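Local atomic coordinates of uncharacterized protein (Bacteroides eggerthii DSM 20697, PDB entry 4ECO), a protein that is of unknown function but folds as a leucine-rich repeat solenoid and probably acts in protein binding, as many repeat proteins of this kind do. Residues Y152-D157 with A406-S410; I286-Q290 with N315-T319; L389-P393 with V417-D423; F453-P458 with F484-Y488. Where two conformers were deposited one is given. Numbering follows the deposited sequence.

Contact 1. Residues Y152-D157 with A406-S410; sequences YDPRED and AIDFS
A short 3-10 turn in the loop between helices 144-149 and 160-168 rests on a repeat strand far along the leucine-rich repeat sheet. Residues 154-157 carry the 3-10 conformation, and the loop closes on itself through an Asx turn: Asp153 OD1 accepts from Arg155 N (3.3 Å). Arg155 NH2 adds a salt bridge to Asp153 OD2 (3.0 Å), while its guanidinium also reaches the carbonyl of Lys173. The nearest CA pair is Pro154 and Asp408, 5.5 Å apart. Ala406 lies in strand 404-408, its CB pointing toward the loop, 3.8 Å from Pro154 CD. Ile407 points away, its side chain packing on Leu382 and Phe396, in the alternation expected of a strand. Asp408 (chi1 t) points back toward the loop, with Asp408 CB 3.7 Å from Pro154 CB and Asp408 OD2 4.5 Å from Tyr152 CE2, at the ring edge. The strand ends at Asp408; beyond Phe409, Ser410 (chi1 p) completes a second Asx turn, its N 3.0 Å and its OG 2.8 Å from Asp408 OD1. Asp157 OD2 lies 3.8 Å from Ser410 OG and 4.4 Å from Asp408 OD2; it accepts a hydrogen bond from Asn439 ND2. With no direct hydrogen bond and two carboxylates close together, cohesion between these segments comes from proline packing, while polar attachment is made to the following strands, at Asn439 and Asn463.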
loop_
_atom_site.group_PDB
_atom_site.type_symbol
_atom_site.label_atom_id
_atom_site.label_comp_id
_atom_site.label_asym_id
_atom_site.label_seq_id
_atom_site.Cartn_x
_atom_site.Cartn_y
_atom_site.Cartn_z
ATOM N N TYR A 152 -1.038 2.715 2.344
ATOM C CA TYR A 152 -0.949 4.175 2.231
ATOM C C TYR A 152 -2.311 4.811 2.597
ATOM O O TYR A 152 -3.358 4.223 2.275
ATOM C CB TYR A 152 -0.533 4.514 0.784
ATOM C CG TYR A 152 -0.234 5.960 0.447
ATOM C CD1 TYR A 152 0.964 6.554 0.842
ATOM C CD2 TYR A 152 -1.045 6.668 -0.434
ATOM C CE1 TYR A 152 1.283 7.860 0.465
ATOM C CE2 TYR A 152 -0.730 7.969 -0.822
ATOM C CZ TYR A 152 0.439 8.556 -0.381
ATOM O OH TYR A 152 0.730 9.832 -0.779
ATOM N N ASP A 153 -2.306 6.003 3.243
ATOM C CA ASP A 153 -3.544 6.705 3.550
ATOM C C ASP A 153 -3.839 7.718 2.411
ATOM O O ASP A 153 -3.117 8.713 2.286
ATOM C CB ASP A 153 -3.494 7.386 4.924
ATOM C CG ASP A 153 -4.801 7.985 5.427
ATOM O OD1 ASP A 153 -5.855 7.822 4.732
ATOM O OD2 ASP A 153 -4.785 8.599 6.523
ATOM N N PRO A 154 -4.899 7.487 1.584
ATOM C CA PRO A 154 -5.198 8.431 0.492
ATOM C C PRO A 154 -5.528 9.845 1.006
ATOM O O PRO A 154 -5.454 10.782 0.212
ATOM C CB PRO A 154 -6.394 7.785 -0.214
ATOM C CG PRO A 154 -6.309 6.319 0.147
ATOM C CD PRO A 154 -5.825 6.330 1.559
ATOM N N ARG A 155 -5.824 10.020 2.336
ATOM C CA ARG A 155 -6.115 11.347 2.904
ATOM C C ARG A 155 -4.828 12.220 2.962
ATOM O O ARG A 155 -4.911 13.426 3.108
ATOM C CB ARG A 155 -6.769 11.241 4.283
ATOM C CG ARG A 155 -8.050 10.433 4.262
ATOM C CD ARG A 155 -8.645 10.262 5.636
ATOM N NE ARG A 155 -7.642 9.737 6.552
ATOM C CZ ARG A 155 -7.722 9.801 7.874
ATOM N NH1 ARG A 155 -8.768 10.377 8.455
ATOM N NH2 ARG A 155 -6.739 9.320 8.627
ATOM N N GLU A 156 -3.662 11.613 2.760
ATOM C CA GLU A 156 -2.348 12.258 2.715
ATOM C C GLU A 156 -2.332 13.428 1.698
ATOM O O GLU A 156 -1.681 14.453 1.924
ATOM C CB GLU A 156 -1.279 11.187 2.346
ATOM C CG GLU A 156 0.162 11.668 2.312
ATOM C CD GLU A 156 0.703 12.367 3.547
ATOM O OE1 GLU A 156 0.366 11.947 4.681
ATOM O OE2 GLU A 156 1.499 13.320 3.370
ATOM N N ASP A 157 -3.075 13.274 0.607
ATOM C CA ASP A 157 -3.165 14.246 -0.476
ATOM C C ASP A 157 -3.980 15.474 -0.112
ATOM O O ASP A 157 -4.035 16.414 -0.924
ATOM C CB ASP A 157 -3.738 13.608 -1.737
ATOM C CG ASP A 157 -2.720 12.747 -2.431
ATOM O OD1 ASP A 157 -1.524 13.108 -2.399
ATOM O OD2 ASP A 157 -3.122 11.729 -3.040
ATOM N N ALA A 406 -11.039 4.937 3.138
ATOM C CA ALA A 406 -10.755 5.828 2.008
ATOM C C ALA A 406 -10.495 5.058 0.714
ATOM O O ALA A 406 -9.914 3.969 0.743
ATOM C CB ALA A 406 -9.543 6.706 2.320
ATOM N N ILE A 407 -10.850 5.659 -0.425
ATOM C CA ILE A 407 -10.606 5.069 -1.739
ATOM C C ILE A 407 -9.818 6.089 -2.574
ATOM O O ILE A 407 -10.116 7.287 -2.553
ATOM C CB ILE A 407 -11.917 4.590 -2.400
ATOM C CG1 ILE A 407 -11.644 3.694 -3.604
ATOM C CG2 ILE A 407 -12.917 5.732 -2.699
ATOM C CD1 ILE A 407 -12.714 2.715 -3.821
ATOM N N ASP A 408 -8.745 5.628 -3.221
ATOM C CA ASP A 408 -7.884 6.529 -3.975
ATOM C C ASP A 408 -8.100 6.351 -5.455
ATOM O O ASP A 408 -7.808 5.277 -6.008
ATOM C CB ASP A 408 -6.413 6.298 -3.607
ATOM C CG ASP A 408 -5.459 7.440 -3.942
ATOM O OD1 ASP A 408 -5.792 8.265 -4.828
ATOM O OD2 ASP A 408 -4.364 7.486 -3.352
ATOM N N PHE A 409 -8.644 7.407 -6.095
ATOM C CA PHE A 409 -8.839 7.471 -7.551
ATOM C C PHE A 409 -7.983 8.602 -8.158
ATOM O O PHE A 409 -8.173 8.954 -9.330
ATOM C CB PHE A 409 -10.311 7.663 -7.926
ATOM C CG PHE A 409 -11.227 6.517 -7.614
ATOM C CD1 PHE A 409 -11.246 5.384 -8.414
ATOM C CD2 PHE A 409 -12.141 6.606 -6.572
ATOM C CE1 PHE A 409 -12.114 4.327 -8.136
ATOM C CE2 PHE A 409 -13.010 5.550 -6.292
ATOM C CZ PHE A 409 -12.985 4.411 -7.071
ATOM N N SER A 410 -7.022 9.157 -7.368
ATOM C CA SER A 410 -6.168 10.268 -7.817
ATOM C C SER A 410 -5.264 9.868 -9.014
ATOM O O SER A 410 -4.938 8.691 -9.202
ATOM C CB SER A 410 -5.324 10.839 -6.675
ATOM O OG SER A 410 -4.225 10.043 -6.278
#

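Contact 2. Residues I286-Q290 with N315-T319; sequences ISGEQ and NNLKT
Gly288, Asn316 and Lys318 carry most of this contact between consecutive leucine-rich repeats. Gly288, the first residue of a helix (phi/psi -57/-39), has its CA 4.0 Å from Leu317 CA and 3.2 Å from Asn316 O; a side chain here would collide with that carbonyl. Ser287 (chi1 p) is the N-cap, its OG accepting from Gln290 N at 3.1 Å. Asn316 (chi1 m) points toward the helix start and donates from ND2 to Ile286 O (2.8 Å), and also to the carbonyl of Arg284; its own N gives a bond to water 1 (2.8 Å). Lys318, nearly extended beyond chi1 m, places NZ 3.1 Å from Glu289 OE2 in a salt bridge. Its N donates to water 2 (3.0 Å), which bonds weakly to Gly288 O (2.6 Å). Behind these polar links, Leu317 CD2 lies 3.8 Å from Gly288 O and the same side chain packs on Leu291 and Trp295. The loop between strand 309-311 and helix 323-326 thus lies against the N-terminal turn of helix 288-300.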
loop_
_atom_site.group_PDB
_atom_site.type_symbol
_atom_site.label_atom_id
_atom_site.label_comp_id
_atom_site.label_asym_id
_atom_site.label_seq_id
_atom_site.Cartn_x
_atom_site.Cartn_y
_atom_site.Cartn_z
ATOM N N ILE A 286 10.949 -11.382 -16.141
ATOM C CA ILE A 286 9.814 -12.135 -16.676
ATOM C C ILE A 286 8.939 -11.208 -17.502
ATOM O O ILE A 286 8.427 -10.216 -16.973
ATOM C CB ILE A 286 8.961 -12.845 -15.565
ATOM C CG1 ILE A 286 9.835 -13.484 -14.442
ATOM C CG2 ILE A 286 7.957 -13.851 -16.192
ATOM C CD1 ILE A 286 9.067 -14.148 -13.277
ATOM N N SER A 287 8.713 -11.569 -18.786
ATOM C CA SER A 287 7.850 -10.795 -19.685
ATOM C C SER A 287 6.417 -10.740 -19.151
ATOM O O SER A 287 5.989 -11.652 -18.429
ATOM C CB SER A 287 7.857 -11.387 -21.090
ATOM O OG SER A 287 7.066 -12.560 -21.180
ATOM N N GLY A 288 5.691 -9.688 -19.524
ATOM C CA GLY A 288 4.317 -9.527 -19.085
ATOM C C GLY A 288 3.441 -10.699 -19.465
ATOM O O GLY A 288 2.579 -11.115 -18.679
ATOM N N GLU A 289 3.678 -11.225 -20.685
ATOM C CA GLU A 289 2.975 -12.345 -21.293
ATOM C C GLU A 289 3.232 -13.636 -20.467
ATOM O O GLU A 289 2.300 -14.345 -20.087
ATOM C CB GLU A 289 3.449 -12.500 -22.765
ATOM C CG GLU A 289 3.192 -11.309 -23.695
ATOM C CD GLU A 289 3.841 -9.965 -23.391
ATOM O OE1 GLU A 289 4.912 -9.943 -22.740
ATOM O OE2 GLU A 289 3.263 -8.926 -23.794
ATOM N N GLN A 290 4.509 -13.903 -20.164
ATOM C CA GLN A 290 4.957 -15.084 -19.426
ATOM C C GLN A 290 4.417 -15.101 -17.979
ATOM O O GLN A 290 4.019 -16.166 -17.492
ATOM C CB GLN A 290 6.505 -15.157 -19.420
ATOM C CG GLN A 290 7.105 -16.440 -18.841
ATOM C CD GLN A 290 6.565 -17.691 -19.486
ATOM O OE1 GLN A 290 6.714 -17.941 -20.698
ATOM N NE2 GLN A 290 5.902 -18.496 -18.685
ATOM N N ASN A 315 6.309 -5.565 -11.602
ATOM C CA ASN A 315 6.426 -6.570 -12.631
ATOM C C ASN A 315 6.058 -5.956 -13.983
ATOM O O ASN A 315 5.907 -4.730 -14.066
ATOM C CB ASN A 315 5.562 -7.790 -12.275
ATOM C CG ASN A 315 6.255 -8.753 -11.343
ATOM O OD1 ASN A 315 7.385 -9.204 -11.592
ATOM N ND2 ASN A 315 5.560 -9.167 -10.297
ATOM N N ASN A 316 5.959 -6.786 -15.045
ATOM C CA ASN A 316 5.703 -6.285 -16.383
ATOM C C ASN A 316 4.318 -6.657 -16.945
ATOM O O ASN A 316 4.117 -6.502 -18.164
ATOM C CB ASN A 316 6.776 -6.823 -17.318
ATOM C CG ASN A 316 8.185 -6.460 -16.938
ATOM O OD1 ASN A 316 8.552 -5.285 -16.719
ATOM N ND2 ASN A 316 9.015 -7.476 -16.878
ATOM N N LEU A 317 3.360 -7.107 -16.094
ATOM C CA LEU A 317 2.015 -7.510 -16.530
ATOM C C LEU A 317 1.321 -6.459 -17.384
ATOM O O LEU A 317 1.243 -5.309 -16.957
ATOM C CB LEU A 317 1.102 -7.804 -15.335
ATOM C CG LEU A 317 1.399 -9.000 -14.468
ATOM C CD1 LEU A 317 0.597 -8.910 -13.159
ATOM C CD2 LEU A 317 1.117 -10.295 -15.216
ATOM N N LYS A 318 0.816 -6.838 -18.573
ATOM C CA LYS A 318 0.060 -5.908 -19.426
ATOM C C LYS A 318 -1.436 -6.129 -19.212
ATOM O O LYS A 318 -2.225 -5.235 -19.474
ATOM C CB LYS A 318 0.442 -6.029 -20.912
ATOM C CG LYS A 318 1.697 -5.242 -21.269
ATOM C CD LYS A 318 2.159 -5.610 -22.655
ATOM C CE LYS A 318 3.588 -5.208 -22.909
ATOM N NZ LYS A 318 4.183 -5.997 -24.031
ATOM N N THR A 319 -1.811 -7.300 -18.683
ATOM C CA THR A 319 -3.198 -7.671 -18.360
ATOM C C THR A 319 -3.166 -8.869 -17.400
ATOM O O THR A 319 -2.102 -9.429 -17.141
ATOM C CB THR A 319 -4.040 -7.968 -19.649
ATOM O OG1 THR A 319 -5.448 -7.970 -19.353
ATOM C CG2 THR A 319 -3.642 -9.266 -20.336
HETATM O O HOH W 1 7.205 -9.303 -14.564
HETATM O O HOH W 2 0.596 -9.639 -19.598
#

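Contact 3. Residues L389-P393 with V417-D423; sequences LKYIP and VDGKNFD
Tyr391 lays its ring over the backbone of the next repeat: Asp423 CA sits 3.6 Å from the ring centroid, 9° off the normal, a CH-pi contact over the face. With chi1 m and chi2 -74°, the same ring brings CD1 to 3.4 Å from Lys420 O, at its edge, and OH to 3.6 Å from Val417 CG1. Both segments are irregular, with Tyr391 and Phe422 CA atoms 4.7 Å apart and those of Lys390 and Val417 6.6 Å apart. A type I' turn from Val417 to Lys420, closed by Lys420 N to Val417 O (3.0 Å), has positive phi at Asp418 and Gly419. One direct hydrogen bond joins the segments, Ile392 N to Asn421 O (2.7 Å). Water 3 spans Lys390 O (2.5 Å), Val417 N (3.0 Å) and Lys420 O (2.7 Å); water 4 lies between Tyr391 OH (2.7 Å) and Val417 O (2.9 Å); water 5 joins Ile392 O (2.6 Å) to Asp423 N (3.0 Å). Ile392 CD1 meets Phe422 CE1 at 3.6 Å, an apolar contact. These are equivalent loops of adjacent leucine-rich repeats, one leading from strand 381-383 to 404-408, the other from 404-408 to 435-439.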
loop_
_atom_site.group_PDB
_atom_site.type_symbol
_atom_site.label_atom_id
_atom_site.label_comp_id
_atom_site.label_asym_id
_atom_site.label_seq_id
_atom_site.Cartn_x
_atom_site.Cartn_y
_atom_site.Cartn_z
ATOM N N LEU A 389 -8.041 5.855 -15.872
ATOM C CA LEU A 389 -9.481 5.605 -15.708
ATOM C C LEU A 389 -10.320 6.759 -16.211
ATOM O O LEU A 389 -10.082 7.896 -15.797
ATOM C CB LEU A 389 -9.857 5.343 -14.244
ATOM C CG LEU A 389 -9.401 4.053 -13.573
ATOM C CD1 LEU A 389 -9.832 4.055 -12.117
ATOM C CD2 LEU A 389 -9.952 2.811 -14.284
ATOM N N LYS A 390 -11.325 6.478 -17.074
ATOM C CA LYS A 390 -12.158 7.567 -17.590
ATOM C C LYS A 390 -13.313 7.850 -16.642
ATOM O O LYS A 390 -13.862 8.960 -16.653
ATOM C CB LYS A 390 -12.713 7.292 -19.023
ATOM C CG LYS A 390 -11.746 6.756 -20.083
ATOM C CD LYS A 390 -10.473 7.573 -20.258
ATOM C CE LYS A 390 -9.433 6.737 -20.976
ATOM N NZ LYS A 390 -8.065 7.284 -20.792
ATOM N N TYR A 391 -13.722 6.837 -15.860
ATOM C CA TYR A 391 -14.884 6.961 -14.977
ATOM C C TYR A 391 -14.667 6.297 -13.628
ATOM O O TYR A 391 -13.789 5.431 -13.508
ATOM C CB TYR A 391 -16.119 6.291 -15.651
ATOM C CG TYR A 391 -16.377 6.652 -17.101
ATOM C CD1 TYR A 391 -16.895 7.899 -17.453
ATOM C CD2 TYR A 391 -16.183 5.721 -18.111
ATOM C CE1 TYR A 391 -17.190 8.215 -18.786
ATOM C CE2 TYR A 391 -16.459 6.027 -19.448
ATOM C CZ TYR A 391 -16.967 7.273 -19.783
ATOM O OH TYR A 391 -17.240 7.551 -21.107
ATOM N N ILE A 392 -15.506 6.652 -12.622
ATOM C CA ILE A 392 -15.479 5.999 -11.309
ATOM C C ILE A 392 -16.242 4.673 -11.477
ATOM O O ILE A 392 -17.392 4.694 -11.944
ATOM C CB ILE A 392 -16.046 6.899 -10.181
ATOM C CG1 ILE A 392 -15.219 8.202 -10.029
ATOM C CG2 ILE A 392 -16.136 6.114 -8.854
ATOM C CD1 ILE A 392 -15.959 9.374 -9.286
ATOM N N PRO A 393 -15.614 3.512 -11.177
ATOM C CA PRO A 393 -16.284 2.219 -11.446
ATOM C C PRO A 393 -17.444 1.905 -10.494
ATOM O O PRO A 393 -17.291 1.952 -9.270
ATOM C CB PRO A 393 -15.152 1.187 -11.286
ATOM C CG PRO A 393 -14.167 1.844 -10.371
ATOM C CD PRO A 393 -14.235 3.312 -10.682
ATOM N N VAL A 417 -13.854 12.254 -20.661
ATOM C CA VAL A 417 -14.726 11.905 -21.782
ATOM C C VAL A 417 -16.045 12.631 -21.604
ATOM O O VAL A 417 -16.847 12.254 -20.749
ATOM C CB VAL A 417 -14.908 10.367 -21.981
ATOM C CG1 VAL A 417 -15.789 10.063 -23.197
ATOM C CG2 VAL A 417 -13.558 9.663 -22.123
ATOM N N ASP A 418 -16.221 13.716 -22.382
ATOM C CA ASP A 418 -17.394 14.589 -22.421
ATOM C C ASP A 418 -17.830 15.063 -21.001
ATOM O O ASP A 418 -19.013 15.349 -20.783
ATOM C CB ASP A 418 -18.581 13.892 -23.158
ATOM C CG ASP A 418 -19.784 14.800 -23.464
ATOM O OD1 ASP A 418 -19.613 15.784 -24.213
ATOM O OD2 ASP A 418 -20.883 14.543 -22.915
ATOM N N GLY A 419 -16.875 15.195 -20.077
ATOM C CA GLY A 419 -17.133 15.655 -18.714
ATOM C C GLY A 419 -17.962 14.722 -17.842
ATOM O O GLY A 419 -18.552 15.164 -16.850
ATOM N N LYS A 420 -18.003 13.420 -18.186
ATOM C CA LYS A 420 -18.760 12.425 -17.427
ATOM C C LYS A 420 -17.831 11.722 -16.447
ATOM O O LYS A 420 -16.779 11.213 -16.852
ATOM C CB LYS A 420 -19.455 11.410 -18.367
ATOM C CG LYS A 420 -20.366 12.039 -19.421
ATOM C CD LYS A 420 -21.537 12.816 -18.826
ATOM C CE LYS A 420 -22.231 13.697 -19.839
ATOM N NZ LYS A 420 -23.099 14.704 -19.168
ATOM N N ASN A 421 -18.210 11.715 -15.154
ATOM C CA ASN A 421 -17.415 11.105 -14.081
ATOM C C ASN A 421 -17.762 9.623 -13.915
ATOM O O ASN A 421 -17.004 8.856 -13.281
ATOM C CB ASN A 421 -17.632 11.851 -12.766
ATOM C CG ASN A 421 -17.468 13.348 -12.863
ATOM O OD1 ASN A 421 -16.468 13.860 -13.363
ATOM N ND2 ASN A 421 -18.465 14.080 -12.409
ATOM N N PHE A 422 -18.924 9.224 -14.496
ATOM C CA PHE A 422 -19.458 7.854 -14.442
ATOM C C PHE A 422 -19.870 7.428 -15.817
ATOM O O PHE A 422 -20.383 8.248 -16.580
ATOM C CB PHE A 422 -20.645 7.766 -13.463
ATOM C CG PHE A 422 -20.405 8.469 -12.137
ATOM C CD1 PHE A 422 -19.644 7.871 -11.136
ATOM C CD2 PHE A 422 -20.907 9.748 -11.911
ATOM C CE1 PHE A 422 -19.408 8.532 -9.926
ATOM C CE2 PHE A 422 -20.662 10.407 -10.704
ATOM C CZ PHE A 422 -19.921 9.790 -9.715
ATOM N N ASP A 423 -19.605 6.151 -16.160
ATOM C CA ASP A 423 -19.895 5.590 -17.491
ATOM C C ASP A 423 -21.338 5.839 -17.861
ATOM O O ASP A 423 -22.238 5.380 -17.156
ATOM C CB ASP A 423 -19.571 4.082 -17.578
ATOM C CG ASP A 423 -19.449 3.498 -18.981
ATOM O OD1 ASP A 423 -19.878 4.178 -19.965
ATOM O OD2 ASP A 423 -18.950 2.356 -19.104
HETATM O O HOH W 3 -14.718 10.490 -18.449
HETATM O O HOH W 4 -18.511 9.986 -21.231
HETATM O O HOH W 5 -18.970 4.191 -13.992
#

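Contact 4. Residues F453-P458 with F484-Y488; sequences FSTGSP and FKNTY
A Schellman motif closes the short helix 451-454 of one leucine-rich repeat, and the loop of the following repeat packs on it. Gly456, with positive phi (77/46), leaves the helical conformation, its N hydrogen-bonded to Phe453 O at 3.0 Å; the positive phi favours glycine here, and its CA lies 5.4 Å from that of Asn486. The CA atoms of Ser454 and Phe484 are 5.9 Å apart, those of Phe453 and Thr487 6.4 Å. Phe484 (chi1 m, chi2 -49°) points toward the helix end and lays its ring face under Ser454: the CA of Ser454 is 3.5 Å from the ring centroid and 3° off the normal, a CH-pi contact over the ring face. Phe484 CD2 also lies 3.8 Å from Phe453 CB, and Ser454 CB is 3.6 Å from Phe484 CZ. Phe453 (chi1 m, chi2 -79°) brings CD1 to 3.7 Å from CG2 of Thr487 (chi1 p), at the start of a 3-10 segment, and packs on Leu477 as well. Ser457 (chi1 m) points away from this loop, its OG hydrogen-bonded to Leu452 O and Ile433 N. Water 6 donates to Phe453 O (2.7 Å) and accepts from Asn486 N (3.1 Å). Asn486 (chi1 m, chi2 -40°) turns its amide across the gap, so that ND2 donates to Gly456 O at 2.9 Å, with an N-H...O angle of 152°.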
loop_
_atom_site.group_PDB
_atom_site.type_symbol
_atom_site.label_atom_id
_atom_site.label_comp_id
_atom_site.label_asym_id
_atom_site.label_seq_id
_atom_site.Cartn_x
_atom_site.Cartn_y
_atom_site.Cartn_z
ATOM N N PHE A 453 -23.242 11.904 -3.651
ATOM C CA PHE A 453 -24.068 12.433 -2.582
ATOM C C PHE A 453 -25.536 12.025 -2.762
ATOM O O PHE A 453 -26.161 11.632 -1.769
ATOM C CB PHE A 453 -23.903 13.970 -2.518
ATOM C CG PHE A 453 -22.454 14.338 -2.262
ATOM C CD1 PHE A 453 -21.912 14.260 -0.979
ATOM C CD2 PHE A 453 -21.597 14.645 -3.318
ATOM C CE1 PHE A 453 -20.556 14.527 -0.755
ATOM C CE2 PHE A 453 -20.238 14.900 -3.090
ATOM C CZ PHE A 453 -19.728 14.837 -1.816
ATOM N N SER A 454 -26.082 12.062 -3.999
ATOM C CA SER A 454 -27.479 11.666 -4.216
ATOM C C SER A 454 -27.700 10.177 -3.872
ATOM O O SER A 454 -28.770 9.831 -3.401
ATOM C CB SER A 454 -27.956 11.975 -5.637
ATOM O OG SER A 454 -27.327 11.200 -6.638
ATOM N N THR A 455 -26.680 9.328 -4.005
ATOM C CA THR A 455 -26.785 7.900 -3.661
ATOM C C THR A 455 -26.596 7.644 -2.155
ATOM O O THR A 455 -26.810 6.514 -1.699
ATOM C CB THR A 455 -25.776 7.090 -4.447
ATOM O OG1 THR A 455 -24.482 7.643 -4.221
ATOM C CG2 THR A 455 -26.105 7.062 -5.925
ATOM N N GLY A 456 -26.212 8.692 -1.416
ATOM C CA GLY A 456 -26.023 8.654 0.025
ATOM C C GLY A 456 -24.743 7.989 0.474
ATOM O O GLY A 456 -24.758 7.179 1.405
ATOM N N SER A 457 -23.623 8.331 -0.172
ATOM C CA SER A 457 -22.318 7.796 0.217
ATOM C C SER A 457 -21.954 8.422 1.564
ATOM O O SER A 457 -22.224 9.614 1.762
ATOM C CB SER A 457 -21.265 8.061 -0.857
ATOM O OG SER A 457 -21.668 7.496 -2.095
ATOM N N PRO A 458 -21.468 7.624 2.547
ATOM C CA PRO A 458 -21.204 8.188 3.877
ATOM C C PRO A 458 -19.887 8.964 3.914
ATOM O O PRO A 458 -19.054 8.770 4.804
ATOM C CB PRO A 458 -21.183 6.950 4.775
ATOM C CG PRO A 458 -20.742 5.853 3.898
ATOM C CD PRO A 458 -21.167 6.174 2.504
ATOM N N PHE A 484 -29.696 15.346 0.970
ATOM C CA PHE A 484 -29.496 13.900 0.872
ATOM C C PHE A 484 -29.226 13.314 2.259
ATOM O O PHE A 484 -28.803 14.032 3.176
ATOM C CB PHE A 484 -28.381 13.537 -0.117
ATOM C CG PHE A 484 -28.585 14.092 -1.507
ATOM C CD1 PHE A 484 -29.801 13.932 -2.169
ATOM C CD2 PHE A 484 -27.561 14.765 -2.160
ATOM C CE1 PHE A 484 -29.992 14.452 -3.451
ATOM C CE2 PHE A 484 -27.745 15.270 -3.446
ATOM C CZ PHE A 484 -28.964 15.117 -4.082
ATOM N N LYS A 485 -29.502 12.012 2.399
ATOM C CA LYS A 485 -29.387 11.233 3.627
ATOM C C LYS A 485 -28.087 11.519 4.422
ATOM O O LYS A 485 -28.179 11.719 5.636
ATOM C CB LYS A 485 -29.463 9.719 3.307
ATOM C CG LYS A 485 -29.387 8.798 4.533
ATOM C CD LYS A 485 -29.145 7.318 4.196
ATOM C CE LYS A 485 -29.203 6.446 5.439
ATOM N NZ LYS A 485 -27.869 5.915 5.858
ATOM N N ASN A 486 -26.909 11.537 3.771
ATOM C CA ASN A 486 -25.662 11.615 4.517
ATOM C C ASN A 486 -24.767 12.842 4.258
ATOM O O ASN A 486 -23.658 12.861 4.796
ATOM C CB ASN A 486 -24.833 10.363 4.193
ATOM C CG ASN A 486 -25.321 9.118 4.881
ATOM O OD1 ASN A 486 -25.712 9.133 6.052
ATOM N ND2 ASN A 486 -25.242 7.997 4.195
ATOM N N THR A 487 -25.220 13.870 3.518
ATOM C CA THR A 487 -24.372 15.049 3.261
ATOM C C THR A 487 -23.982 15.791 4.569
ATOM O O THR A 487 -22.976 16.501 4.577
ATOM C CB THR A 487 -25.018 16.019 2.273
ATOM O OG1 THR A 487 -26.389 16.162 2.593
ATOM C CG2 THR A 487 -24.912 15.545 0.856
ATOM N N TYR A 488 -24.716 15.567 5.668
ATOM C CA TYR A 488 -24.447 16.176 6.972
ATOM C C TYR A 488 -23.103 15.679 7.525
ATOM O O TYR A 488 -22.508 16.360 8.358
ATOM C CB TYR A 488 -25.595 15.887 7.971
ATOM C CG TYR A 488 -25.651 14.457 8.482
ATOM C CD1 TYR A 488 -26.303 13.461 7.761
ATOM C CD2 TYR A 488 -25.059 14.104 9.691
ATOM C CE1 TYR A 488 -26.331 12.143 8.213
ATOM C CE2 TYR A 488 -25.083 12.789 10.155
ATOM C CZ TYR A 488 -25.724 11.814 9.414
ATOM O OH TYR A 488 -25.732 10.518 9.866
HETATM O O HOH W 6 -25.694 11.835 0.926
#

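Contacts 2, 3 and 4 each join neighbouring repeats, pairing segments some 25 residues apart, whereas contact 1 brings a remote loop onto a repeat strand. Contact 1 is buried, about 10 Å from the chain centre, and rests on apolar packing without direct hydrogen bonds. Contact 4 is also buried although it lies about 28 Å out; contacts 2 and 3 are only partly so, and water takes part in all three. Only contact 2 has a salt bridge across its segments, while contacts 3 and 4 each have a CH-pi contact of a CA over an aromatic face. Contacts 1 and 3 meet directly, Phe409 CE1 lying 3.5 Å from Pro393 CD; contacts 2 and 4 are farthest apart, about 41 Å between centres.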